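Diaphanous protein (Entamoeba histolytica, PDB 4DVG) probably binds a Rho-family GTPase through its GBD-FH3 region, as related diaphanous formins do when activated to assemble actin filaments. Local coordinates at residues D177-I182 with K238-V243; N207-L212 with L223-L228; V243-L248 with N262-I267; E255-V260 with E299-E304. All coordinates share one frame; numbering follows the deposited sequence.

Interaction 1 of 4, residues D177-I182 with K238-V243; sequences DILLEI and KHASLV
Leu180 and Ala240 bring their CA atoms to 6.7 Å where the helical segments 177-182 and 238-243 run nearly side by side, their axes 9.7 Å apart at the closest and their N-to-C directions 25° apart. Leu179 does most of the touching. Its CG lies anti to the backbone N (chi1 178°), and this puts the end of the side chain against helix 236-249, with Leu179 CD2 3.3 Å from Ala240 CB. Leu179 CD2 also lies 3.6 Å from Ser241 N and borders the hydroxyl, 3.7 Å from Ser241 OG. Leu180 comes in from the flank, its CD2 4.0 Å from Ala240 CB, so two leucine methyls share one small methyl. Alanine suits this place because a single CB lets a long branched side chain from the other helix come up close to the backbone. Serine suits the next position: it is small, and its OG is hydrogen-bonded to Phe237 O in its own helix. That bond occupies the one polar side-chain group at the interface, which can then border a leucine methyl at little cost. The contact is thus held by dispersion and the exclusion of water, without polar bonds between the two segments.

Interaction 2 of 4, residues N207-L212 with L223-L228; sequences NAFSNL and LSFFSL
Phe209 and Phe225 supply the aromatic part of this contact, with ring centroids 5.9 Å apart and planes inclined at 41°, a geometry that is neither a stack nor edge-to-face. Phe209 presents the rim of its ring: CZ lies 3.8 Å from Phe225 CD2. Its second aromatic partner is Phe222, met edge-to-face. The CB of Phe225 points to the other helix, and CG, anti to the backbone N (chi1 159°), sets the ring alongside Phe209 CZ.

The apolar part is the touch of Phe209 CE1 on Phe225 CB at 3.7 Å, with Phe225 CB at the edge of the Phe209 ring, near its plane. Leu212, one turn farther on, adds a lighter touch, its CD1 4.3 Å from Ser224 OG.

The polar group at the contact, Ser224 OG, has its hydrogen bond with Asp218 OD1, outside the two segments. Ser224 O accepts Ser227 OG at 3.0 Å and also Leu228 N, both from the same face of its carbonyl plane. Phenylalanine suits both buried positions, since broad flat side chains can span backbones whose nearest CA atoms, those of Phe209 and Phe225, are 9.1 Å apart. Helices packed through such an apolar core fit the all-helical, armadillo-like architecture known for the FH3 region of diaphanous formins.

Interaction 3 of 4, residues V243-L248 with N262-I267; sequences VLINNL and NSFIEI
Ile245 and Leu248 receive the ring of Phe264, one isoleucine branch lying over its face and a leucine methyl at its edge. The ring stands out from helix 254-265 with CG anti to the carbonyl carbon (chi1 -83°), and this carries it across to helix 236-249, where the CA atoms of Ile245 and Phe264 are 8.6 Å apart. Ile245 uses both branches. Its CG2, placed over the ring by lying anti to the backbone N, sits almost exactly above the ring centre, 4.2 Å from the Phe264 centroid and only 5° off the ring normal, a CH-pi contact. Ile245 CG1 approaches the far end of the ring, 3.6 Å from Phe264 CE1 and 3.8 Å from Phe264 CZ. The beta branching of isoleucine explains the fit: two arms diverge directly from CB, so one residue can cover the ring centre and its tip together. Leu248, three residues on, crosses the phenylalanine side chain at about a right angle and brings CD1 to 4.0 Å from Phe264 CZ, near the ring plane. Phe264 also stacks with Phe222, and Leu269 touches both it and Ile245. Between the two segments, then, cohesion rests on dispersion, including the CH-pi contact of a methyl with the ring face, which demands shape complementarity rather than the matching of donors and acceptors.

Interaction 4 of 4, residues E255-V260 with E299-E304; sequences EHRMDV and EEDKKE
Arg257 and Asp301 meet with the carboxylate at the edge of the guanidinium group, Asp301 CG lying in the guanidinium plane while the planes of the two groups are turned 53° apart. The arginine grips side-on, with NE and NH2 each taking one oxygen. Arg257 NE donates to Asp301 OD2 at 3.0 Å, meeting the syn lone pair; Arg257 NH2 donates to Asp301 OD1 at 3.1 Å, but from above the carboxylate plane, 41° out of it. A weak third bond runs from Arg257 NE to Asp301 OD1 at 3.4 Å. The bend of the arginine chain at chi3 (-65°) turns this NE side to the aspartate. Arginine suits the place because its several N-H groups diverge: while NE and NH2 hold the acid, NH1 is hydrogen-bonded to Gln251 O just before its own helix. Aspartate, short and stiff, keeps its charge close to helix 290-309, and its OD2 is shared with Arg261 NH2. Two arginines one turn apart thus share a single carboxylate, which would probably stabilise its ionised form. Helix 254-265 supplies both arginines, and its Leu254 packs on Asp301 and Glu304, so the salt bridge ties this helix to the middle of the last modelled helix, 290-309.

How the interactions relate
Helix 236-249 runs through the centre of the arrangement: interaction 1 uses its first half, interaction 3 its second, and they share Val243. Interaction 2 touches both, since the Phe225 ring packs against Leu179 CD1 (3.7 Å from Phe225 CE1) and Leu244 CD2 (3.7 Å from Phe225 CE2). Interactions 2 and 3 are the closest pair, with centres about 10 Å apart. Interaction 4 extends the series outward along helix 254-265, about 12 Å from interaction 3 between centres, where Val260 CG1 meets Leu248 O at 3.6 Å; the centres of interactions 1 and 4 are about 23 Å apart. The character changes along the way, from buried apolar packing to a partly buried salt bridge.

Interaction 1 of 4, residues D177-I182 with K238-V243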
loop_
_atom_site.group_PDB
_atom_site.type_symbol
_atom_site.label_atom_id
_atom_site.label_comp_id
_atom_site.label_asym_id
_atom_site.label_seq_id
_atom_site.Cartn_x
_atom_site.Cartn_y
_atom_site.Cartn_z
ATOM N N ASP B 177 3.753 -4.375 9.278
ATOM C CA ASP B 177 3.537 -2.977 8.942
ATOM C C ASP B 177 3.665 -2.135 10.195
ATOM O O ASP B 177 4.203 -1.020 10.173
ATOM C CB ASP B 177 2.178 -2.764 8.289
ATOM C CG ASP B 177 2.132 -3.293 6.871
ATOM O OD1 ASP B 177 3.160 -3.127 6.169
ATOM O OD2 ASP B 177 1.082 -3.877 6.469
ATOM N N ILE B 178 3.191 -2.694 11.295
ATOM C CA ILE B 178 3.278 -2.003 12.562
ATOM C C ILE B 178 4.737 -1.922 13.004
ATOM O O ILE B 178 5.214 -0.863 13.457
ATOM C CB ILE B 178 2.380 -2.670 13.606
ATOM C CG1 ILE B 178 0.920 -2.492 13.190
ATOM C CG2 ILE B 178 2.607 -2.063 14.951
ATOM C CD1 ILE B 178 -0.046 -3.292 14.025
ATOM N N LEU B 179 5.458 -3.023 12.822
ATOM C CA LEU B 179 6.848 -3.051 13.234
ATOM C C LEU B 179 7.633 -1.987 12.471
ATOM O O LEU B 179 8.408 -1.225 13.058
ATOM C CB LEU B 179 7.457 -4.428 13.014
ATOM C CG LEU B 179 8.937 -4.563 13.376
ATOM C CD1 LEU B 179 9.120 -4.872 14.850
ATOM C CD2 LEU B 179 9.592 -5.629 12.524
ATOM N N LEU B 180 7.407 -1.933 11.159
ATOM C CA LEU B 180 8.064 -0.968 10.306
ATOM C C LEU B 180 7.781 0.455 10.772
ATOM O O LEU B 180 8.660 1.333 10.706
ATOM C CB LEU B 180 7.627 -1.137 8.865
ATOM C CG LEU B 180 8.174 -2.349 8.117
ATOM C CD1 LEU B 180 7.569 -2.363 6.709
ATOM C CD2 LEU B 180 9.716 -2.338 8.049
ATOM N N GLU B 181 6.561 0.681 11.251
ATOM C CA GLU B 181 6.221 1.986 11.788
ATOM C C GLU B 181 6.917 2.265 13.146
ATOM O O GLU B 181 7.486 3.339 13.337
ATOM C CB GLU B 181 4.705 2.212 11.818
ATOM C CG GLU B 181 4.280 3.578 12.391
ATOM C CD GLU B 181 5.035 4.756 11.795
ATOM O OE1 GLU B 181 5.539 4.649 10.665
ATOM O OE2 GLU B 181 5.120 5.801 12.461
ATOM N N ILE B 182 6.913 1.290 14.058
ATOM C CA ILE B 182 7.702 1.401 15.286
ATOM C C ILE B 182 9.189 1.691 14.981
ATOM O O ILE B 182 9.814 2.499 15.659
ATOM C CB ILE B 182 7.662 0.109 16.114
ATOM C CG1 ILE B 182 6.238 -0.441 16.257
ATOM C CG2 ILE B 182 8.365 0.284 17.420
ATOM C CD1 ILE B 182 5.407 0.227 17.248
ATOM N N LYS B 238 12.226 -10.562 10.276
ATOM C CA LYS B 238 13.470 -10.851 10.972
ATOM C C LYS B 238 14.393 -9.674 10.792
ATOM O O LYS B 238 14.933 -9.116 11.781
ATOM C CB LYS B 238 14.142 -12.099 10.422
ATOM C CG LYS B 238 13.437 -13.385 10.797
ATOM C CD LYS B 238 13.828 -13.855 12.193
ATOM C CE LYS B 238 13.231 -15.238 12.480
ATOM N NZ LYS B 238 13.834 -15.870 13.690
ATOM N N HIS B 239 14.576 -9.283 9.535
ATOM C CA HIS B 239 15.403 -8.123 9.292
ATOM C C HIS B 239 14.914 -6.916 10.084
ATOM O O HIS B 239 15.696 -6.272 10.777
ATOM C CB HIS B 239 15.500 -7.753 7.817
ATOM C CG HIS B 239 16.308 -6.515 7.587
ATOM N ND1 HIS B 239 15.754 -5.330 7.157
ATOM C CD2 HIS B 239 17.622 -6.262 7.800
ATOM C CE1 HIS B 239 16.698 -4.411 7.072
ATOM N NE2 HIS B 239 17.841 -4.950 7.459
ATOM N N ALA B 240 13.627 -6.605 9.981
ATOM C CA ALA B 240 13.137 -5.351 10.542
ATOM C C ALA B 240 13.263 -5.369 12.055
ATOM O O ALA B 240 13.558 -4.342 12.677
ATOM C CB ALA B 240 11.707 -5.066 10.102
ATOM N N SER B 241 13.064 -6.554 12.630
ATOM C CA SER B 241 13.229 -6.778 14.055
ATOM C C SER B 241 14.689 -6.546 14.469
ATOM O O SER B 241 14.972 -5.893 15.463
ATOM C CB SER B 241 12.804 -8.190 14.407
ATOM O OG SER B 241 11.409 -8.374 14.252
ATOM N N LEU B 242 15.624 -7.068 13.689
ATOM C CA LEU B 242 17.024 -6.801 13.956
ATOM C C LEU B 242 17.336 -5.307 13.940
ATOM O O LEU B 242 18.064 -4.808 14.789
ATOM C CB LEU B 242 17.909 -7.565 12.976
ATOM C CG LEU B 242 17.934 -9.034 13.407
ATOM C CD1 LEU B 242 18.375 -9.992 12.316
ATOM C CD2 LEU B 242 18.818 -9.156 14.648
ATOM N N VAL B 243 16.780 -4.595 12.974
ATOM C CA VAL B 243 17.051 -3.177 12.857
ATOM C C VAL B 243 16.561 -2.446 14.092
ATOM O O VAL B 243 17.247 -1.584 14.622
ATOM C CB VAL B 243 16.421 -2.588 11.596
ATOM C CG1 VAL B 243 16.603 -1.105 11.586
ATOM C CG2 VAL B 243 17.034 -3.222 10.349
#

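Interaction 2 of 4, residues N207-L212 with L223-L228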
loop_
_atom_site.group_PDB
_atom_site.type_symbol
_atom_site.label_atom_id
_atom_site.label_comp_id
_atom_site.label_asym_id
_atom_site.label_seq_id
_atom_site.Cartn_x
_atom_site.Cartn_y
_atom_site.Cartn_z
ATOM N N ASN B 207 10.232 4.109 26.016
ATOM C CA ASN B 207 9.268 4.228 27.103
ATOM C C ASN B 207 8.088 3.303 26.872
ATOM O O ASN B 207 7.544 2.727 27.815
ATOM C CB ASN B 207 8.771 5.668 27.307
ATOM C CG ASN B 207 9.823 6.589 27.902
ATOM O OD1 ASN B 207 10.823 6.148 28.488
ATOM N ND2 ASN B 207 9.599 7.888 27.752
ATOM N N ALA B 208 7.687 3.143 25.617
ATOM C CA ALA B 208 6.544 2.289 25.360
ATOM C C ALA B 208 6.848 0.840 25.745
ATOM O O ALA B 208 5.970 0.122 26.190
ATOM C CB ALA B 208 6.096 2.386 23.907
ATOM N N PHE B 209 8.091 0.417 25.554
ATOM C CA PHE B 209 8.506 -0.921 25.931
ATOM C C PHE B 209 8.599 -1.052 27.444
ATOM O O PHE B 209 8.355 -2.121 27.984
ATOM C CB PHE B 209 9.843 -1.286 25.301
ATOM C CG PHE B 209 9.729 -1.857 23.939
ATOM C CD1 PHE B 209 9.159 -3.106 23.744
ATOM C CD2 PHE B 209 10.205 -1.164 22.844
ATOM C CE1 PHE B 209 9.053 -3.651 22.472
ATOM C CE2 PHE B 209 10.119 -1.708 21.569
ATOM C CZ PHE B 209 9.536 -2.954 21.381
ATOM N N SER B 210 8.946 0.037 28.122
ATOM C CA SER B 210 8.992 0.039 29.577
ATOM C C SER B 210 7.586 0.043 30.143
ATOM O O SER B 210 7.317 -0.514 31.217
ATOM C CB SER B 210 9.769 1.243 30.095
ATOM O OG SER B 210 11.144 1.096 29.800
ATOM N N ASN B 211 6.675 0.651 29.402
ATOM C CA ASN B 211 5.301 0.718 29.854
ATOM C C ASN B 211 4.560 -0.603 29.726
ATOM O O ASN B 211 3.696 -0.907 30.544
ATOM C CB ASN B 211 4.568 1.903 29.221
ATOM C CG ASN B 211 5.065 3.236 29.783
ATOM O OD1 ASN B 211 5.345 3.355 30.992
ATOM N ND2 ASN B 211 5.203 4.232 28.912
ATOM N N LEU B 212 4.928 -1.408 28.738
ATOM C CA LEU B 212 4.337 -2.727 28.624
ATOM C C LEU B 212 4.753 -3.566 29.830
ATOM O O LEU B 212 3.998 -4.395 30.319
ATOM C CB LEU B 212 4.797 -3.431 27.345
ATOM C CG LEU B 212 4.321 -2.962 25.978
ATOM C CD1 LEU B 212 4.191 -4.170 25.073
ATOM C CD2 LEU B 212 3.001 -2.200 26.060
ATOM N N LEU B 223 9.741 -8.628 25.854
ATOM C CA LEU B 223 9.438 -10.040 25.704
ATOM C C LEU B 223 8.536 -10.347 24.507
ATOM O O LEU B 223 8.906 -11.135 23.635
ATOM C CB LEU B 223 8.846 -10.604 26.981
ATOM C CG LEU B 223 8.576 -12.100 26.986
ATOM C CD1 LEU B 223 9.854 -12.901 26.704
ATOM C CD2 LEU B 223 7.983 -12.479 28.310
ATOM N N SER B 224 7.365 -9.727 24.440
ATOM C CA SER B 224 6.447 -10.089 23.365
ATOM C C SER B 224 6.956 -9.739 21.949
ATOM O O SER B 224 6.803 -10.545 21.025
ATOM C CB SER B 224 5.018 -9.594 23.622
ATOM O OG SER B 224 4.994 -8.238 23.958
ATOM N N PHE B 225 7.562 -8.563 21.782
ATOM C CA PHE B 225 8.251 -8.250 20.531
ATOM C C PHE B 225 9.273 -9.330 20.190
ATOM O O PHE B 225 9.296 -9.865 19.073
ATOM C CB PHE B 225 8.941 -6.887 20.616
ATOM C CG PHE B 225 10.036 -6.692 19.626
ATOM C CD1 PHE B 225 9.883 -7.069 18.306
ATOM C CD2 PHE B 225 11.222 -6.098 20.010
ATOM C CE1 PHE B 225 10.903 -6.867 17.389
ATOM C CE2 PHE B 225 12.250 -5.882 19.094
ATOM C CZ PHE B 225 12.088 -6.286 17.776
ATOM N N PHE B 226 10.118 -9.659 21.157
ATOM C CA PHE B 226 11.178 -10.603 20.889
ATOM C C PHE B 226 10.613 -11.982 20.519
ATOM O O PHE B 226 11.162 -12.691 19.677
ATOM C CB PHE B 226 12.128 -10.693 22.081
ATOM C CG PHE B 226 13.086 -11.827 21.990
ATOM C CD1 PHE B 226 14.230 -11.721 21.214
ATOM C CD2 PHE B 226 12.831 -13.015 22.656
ATOM C CE1 PHE B 226 15.124 -12.781 21.114
ATOM C CE2 PHE B 226 13.717 -14.085 22.557
ATOM C CZ PHE B 226 14.872 -13.958 21.787
ATOM N N SER B 227 9.505 -12.357 21.139
ATOM C CA SER B 227 8.938 -13.667 20.878
ATOM C C SER B 227 8.236 -13.743 19.496
ATOM O O SER B 227 8.191 -14.812 18.883
ATOM C CB SER B 227 8.035 -14.112 22.039
ATOM O OG SER B 227 6.880 -13.298 22.095
ATOM N N LEU B 228 7.701 -12.615 19.025
ATOM C CA LEU B 228 7.243 -12.473 17.649
ATOM C C LEU B 228 8.404 -12.658 16.681
ATOM O O LEU B 228 8.325 -13.449 15.741
ATOM C CB LEU B 228 6.650 -11.091 17.415
ATOM C CG LEU B 228 5.280 -10.781 18.013
ATOM C CD1 LEU B 228 4.866 -9.424 17.526
ATOM C CD2 LEU B 228 4.263 -11.780 17.602
#

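Interaction 3 of 4, residues V243-L248 with N262-I267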
loop_
_atom_site.group_PDB
_atom_site.type_symbol
_atom_site.label_atom_id
_atom_site.label_comp_id
_atom_site.label_asym_id
_atom_site.label_seq_id
_atom_site.Cartn_x
_atom_site.Cartn_y
_atom_site.Cartn_z
ATOM N N VAL B 243 16.780 -4.595 12.974
ATOM C CA VAL B 243 17.051 -3.177 12.857
ATOM C C VAL B 243 16.561 -2.446 14.092
ATOM O O VAL B 243 17.247 -1.584 14.622
ATOM C CB VAL B 243 16.421 -2.588 11.596
ATOM C CG1 VAL B 243 16.603 -1.105 11.586
ATOM C CG2 VAL B 243 17.034 -3.222 10.349
ATOM N N LEU B 244 15.386 -2.819 14.575
ATOM C CA LEU B 244 14.839 -2.203 15.786
ATOM C C LEU B 244 15.722 -2.469 17.017
ATOM O O LEU B 244 15.963 -1.581 17.844
ATOM C CB LEU B 244 13.423 -2.723 16.060
ATOM C CG LEU B 244 12.834 -2.106 17.317
ATOM C CD1 LEU B 244 12.910 -0.616 17.141
ATOM C CD2 LEU B 244 11.413 -2.579 17.593
ATOM N N ILE B 245 16.189 -3.705 17.135
ATOM C CA ILE B 245 16.975 -4.117 18.277
ATOM C C ILE B 245 18.259 -3.330 18.315
ATOM O O ILE B 245 18.562 -2.688 19.317
ATOM C CB ILE B 245 17.265 -5.625 18.274
ATOM C CG1 ILE B 245 16.020 -6.387 18.733
ATOM C CG2 ILE B 245 18.392 -5.952 19.232
ATOM C CD1 ILE B 245 15.977 -7.811 18.183
ATOM N N ASN B 246 18.995 -3.364 17.216
ATOM C CA ASN B 246 20.209 -2.584 17.088
ATOM C C ASN B 246 20.024 -1.085 17.325
ATOM O O ASN B 246 20.905 -0.446 17.894
ATOM C CB ASN B 246 20.926 -2.884 15.767
ATOM C CG ASN B 246 21.555 -4.264 15.773
ATOM O OD1 ASN B 246 21.757 -4.841 16.850
ATOM N ND2 ASN B 246 21.857 -4.811 14.587
ATOM N N ASN B 247 18.880 -0.537 16.924
ATOM C CA ASN B 247 18.596 0.871 17.182
ATOM C C ASN B 247 18.442 1.112 18.676
ATOM O O ASN B 247 18.927 2.103 19.200
ATOM C CB ASN B 247 17.357 1.372 16.421
ATOM C CG ASN B 247 17.581 1.438 14.903
ATOM O OD1 ASN B 247 18.677 1.142 14.412
ATOM N ND2 ASN B 247 16.532 1.803 14.155
ATOM N N LEU B 248 17.761 0.207 19.359
ATOM C CA LEU B 248 17.511 0.384 20.786
ATOM C C LEU B 248 18.805 0.279 21.587
ATOM O O LEU B 248 18.991 0.969 22.572
ATOM C CB LEU B 248 16.505 -0.642 21.298
ATOM C CG LEU B 248 15.073 -0.486 20.797
ATOM C CD1 LEU B 248 14.275 -1.727 21.144
ATOM C CD2 LEU B 248 14.427 0.778 21.356
ATOM N N ASN B 262 21.617 -5.922 27.889
ATOM C CA ASN B 262 21.447 -6.893 28.976
ATOM C C ASN B 262 19.995 -7.414 29.033
ATOM O O ASN B 262 19.785 -8.623 29.120
ATOM C CB ASN B 262 21.880 -6.339 30.334
ATOM C CG ASN B 262 23.406 -6.341 30.535
ATOM O OD1 ASN B 262 24.165 -6.985 29.800
ATOM N ND2 ASN B 262 23.852 -5.615 31.568
ATOM N N SER B 263 19.016 -6.501 28.963
ATOM C CA SER B 263 17.596 -6.861 28.862
ATOM C C SER B 263 17.336 -7.875 27.738
ATOM O O SER B 263 16.498 -8.760 27.872
ATOM C CB SER B 263 16.722 -5.645 28.546
ATOM O OG SER B 263 16.920 -4.566 29.416
ATOM N N PHE B 264 18.020 -7.719 26.614
ATOM C CA PHE B 264 17.819 -8.627 25.498
ATOM C C PHE B 264 18.540 -9.936 25.756
ATOM O O PHE B 264 18.026 -11.004 25.451
ATOM C CB PHE B 264 18.295 -8.007 24.170
ATOM C CG PHE B 264 17.287 -7.099 23.531
ATOM C CD1 PHE B 264 16.197 -7.623 22.851
ATOM C CD2 PHE B 264 17.423 -5.716 23.610
ATOM C CE1 PHE B 264 15.259 -6.782 22.263
ATOM C CE2 PHE B 264 16.479 -4.865 23.032
ATOM C CZ PHE B 264 15.402 -5.400 22.353
ATOM N N ILE B 265 19.736 -9.861 26.318
ATOM C CA ILE B 265 20.424 -11.080 26.700
ATOM C C ILE B 265 19.565 -11.862 27.682
ATOM O O ILE B 265 19.437 -13.081 27.577
ATOM C CB ILE B 265 21.768 -10.788 27.342
ATOM C CG1 ILE B 265 22.773 -10.357 26.273
ATOM C CG2 ILE B 265 22.278 -12.022 28.070
ATOM C CD1 ILE B 265 23.915 -9.573 26.836
ATOM N N GLU B 266 18.954 -11.135 28.612
ATOM C CA GLU B 266 18.168 -11.718 29.682
ATOM C C GLU B 266 16.995 -12.545 29.159
ATOM O O GLU B 266 16.501 -13.411 29.866
ATOM C CB GLU B 266 17.670 -10.603 30.602
ATOM C CG GLU B 266 17.175 -11.032 31.973
ATOM C CD GLU B 266 16.695 -9.846 32.810
ATOM O OE1 GLU B 266 17.165 -8.705 32.576
ATOM O OE2 GLU B 266 15.841 -10.054 33.700
ATOM N N ILE B 267 16.558 -12.288 27.924
ATOM C CA ILE B 267 15.379 -12.961 27.374
ATOM C C ILE B 267 15.664 -13.869 26.180
ATOM O O ILE B 267 14.749 -14.267 25.458
ATOM C CB ILE B 267 14.255 -11.977 26.988
ATOM C CG1 ILE B 267 14.758 -10.970 25.959
ATOM C CG2 ILE B 267 13.714 -11.269 28.213
ATOM C CD1 ILE B 267 13.725 -10.009 25.522
#

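Interaction 4 of 4, residues E255-V260 with E299-E304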
loop_
_atom_site.group_PDB
_atom_site.type_symbol
_atom_site.label_atom_id
_atom_site.label_comp_id
_atom_site.label_asym_id
_atom_site.label_seq_id
_atom_site.Cartn_x
_atom_site.Cartn_y
_atom_site.Cartn_z
ATOM N N GLU B 255 26.979 2.899 29.411
ATOM C CA GLU B 255 26.069 2.500 30.473
ATOM C C GLU B 255 24.718 2.095 29.894
ATOM O O GLU B 255 24.144 1.086 30.293
ATOM C CB GLU B 255 25.900 3.636 31.490
ATOM C CG GLU B 255 27.130 3.910 32.369
ATOM C CD GLU B 255 28.358 4.420 31.603
ATOM O OE1 GLU B 255 28.201 5.132 30.573
ATOM O OE2 GLU B 255 29.488 4.098 32.056
ATOM N N HIS B 256 24.218 2.880 28.949
ATOM C CA HIS B 256 22.889 2.641 28.381
ATOM C C HIS B 256 22.833 1.473 27.368
ATOM O O HIS B 256 21.850 0.749 27.325
ATOM C CB HIS B 256 22.324 3.928 27.772
ATOM C CG HIS B 256 21.850 4.922 28.790
ATOM N ND1 HIS B 256 22.711 5.667 29.563
ATOM C CD2 HIS B 256 20.600 5.294 29.157
ATOM C CE1 HIS B 256 22.016 6.455 30.363
ATOM N NE2 HIS B 256 20.732 6.247 30.136
ATOM N N ARG B 257 23.874 1.294 26.561
ATOM C CA ARG B 257 23.973 0.086 25.757
ATOM C C ARG B 257 24.095 -1.149 26.654
ATOM O O ARG B 257 23.319 -2.085 26.487
ATOM C CB ARG B 257 25.148 0.142 24.748
ATOM C CG ARG B 257 25.174 1.385 23.912
ATOM C CD ARG B 257 26.170 1.314 22.774
ATOM N NE ARG B 257 27.559 1.224 23.212
ATOM C CZ ARG B 257 28.311 2.264 23.553
ATOM N NH1 ARG B 257 27.813 3.500 23.534
ATOM N NH2 ARG B 257 29.568 2.063 23.927
HETATM N N MSE B 258 25.084 -1.166 27.568
HETATM C CA MSE B 258 25.327 -2.335 28.423
HETATM C C MSE B 258 23.922 -2.722 28.997
HETATM O O MSE B 258 23.556 -3.891 29.047
HETATM C CB MSE B 258 26.442 -2.085 29.503
HETATM C CG MSE B 258 28.015 -2.474 29.223
ATOM N N ASP B 259 23.094 -1.725 29.302
ATOM C CA ASP B 259 21.801 -1.933 29.970
ATOM C C ASP B 259 20.673 -2.502 29.095
ATOM O O ASP B 259 20.008 -3.474 29.474
ATOM C CB ASP B 259 21.335 -0.615 30.603
ATOM C CG ASP B 259 20.091 -0.780 31.461
ATOM O OD1 ASP B 259 20.216 -1.253 32.620
ATOM O OD2 ASP B 259 18.990 -0.422 30.978
ATOM N N VAL B 260 20.440 -1.864 27.948
ATOM C CA VAL B 260 19.445 -2.307 26.978
ATOM C C VAL B 260 19.774 -3.709 26.446
ATOM O O VAL B 260 18.929 -4.625 26.464
ATOM C CB VAL B 260 19.344 -1.319 25.794
ATOM C CG1 VAL B 260 18.647 -1.965 24.625
ATOM C CG2 VAL B 260 18.622 -0.045 26.214
ATOM N N GLU B 299 31.194 -6.690 21.553
ATOM C CA GLU B 299 32.575 -7.012 21.862
ATOM C C GLU B 299 33.369 -5.754 22.180
ATOM O O GLU B 299 34.207 -5.749 23.078
ATOM C CB GLU B 299 33.217 -7.801 20.715
ATOM C CG GLU B 299 34.613 -8.324 21.029
ATOM O OE1 GLU B 299 33.811 -10.096 22.403
ATOM O OE2 GLU B 299 35.488 -8.886 23.179
ATOM N N GLU B 300 33.098 -4.685 21.444
ATOM C CA GLU B 300 33.800 -3.429 21.664
ATOM C C GLU B 300 33.460 -2.946 23.061
ATOM O O GLU B 300 34.317 -2.473 23.798
ATOM C CB GLU B 300 33.412 -2.398 20.597
ATOM C CG GLU B 300 33.993 -2.709 19.208
ATOM C CD GLU B 300 33.207 -2.066 18.067
ATOM O OE1 GLU B 300 32.425 -1.125 18.338
ATOM O OE2 GLU B 300 33.367 -2.510 16.902
ATOM N N ASP B 301 32.202 -3.114 23.429
ATOM C CA ASP B 301 31.726 -2.751 24.758
ATOM C C ASP B 301 32.365 -3.572 25.900
ATOM O O ASP B 301 32.620 -3.040 26.975
ATOM C CB ASP B 301 30.196 -2.828 24.793
ATOM C CG ASP B 301 29.541 -1.651 24.081
ATOM O OD1 ASP B 301 30.245 -0.935 23.327
ATOM O OD2 ASP B 301 28.327 -1.427 24.287
ATOM N N LYS B 302 32.622 -4.857 25.662
ATOM C CA LYS B 302 33.358 -5.679 26.616
ATOM C C LYS B 302 34.774 -5.126 26.810
ATOM O O LYS B 302 35.196 -4.900 27.945
ATOM C CB LYS B 302 33.455 -7.126 26.134
ATOM C CG LYS B 302 32.187 -7.961 26.191
ATOM C CE LYS B 302 31.267 -10.231 25.634
ATOM N NZ LYS B 302 31.505 -11.485 24.832
ATOM N N LYS B 303 35.508 -4.928 25.709
ATOM C CA LYS B 303 36.836 -4.329 25.782
ATOM C C LYS B 303 36.817 -3.017 26.568
ATOM O O LYS B 303 37.734 -2.738 27.348
ATOM C CB LYS B 303 37.420 -4.059 24.391
ATOM C CG LYS B 303 37.750 -5.304 23.570
ATOM C CD LYS B 303 38.752 -4.979 22.455
ATOM N NZ LYS B 303 37.570 -5.821 20.410
ATOM N N GLU B 304 35.784 -2.207 26.341
ATOM C CA GLU B 304 35.726 -0.877 26.926
ATOM C C GLU B 304 35.532 -1.000 28.428
ATOM O O GLU B 304 36.222 -0.344 29.213
ATOM C CB GLU B 304 34.606 -0.047 26.285
ATOM C CG GLU B 304 34.254 1.250 27.035
ATOM C CD GLU B 304 35.250 2.371 26.807
ATOM O OE1 GLU B 304 35.784 2.460 25.686
ATOM O OE2 GLU B 304 35.495 3.169 27.743
#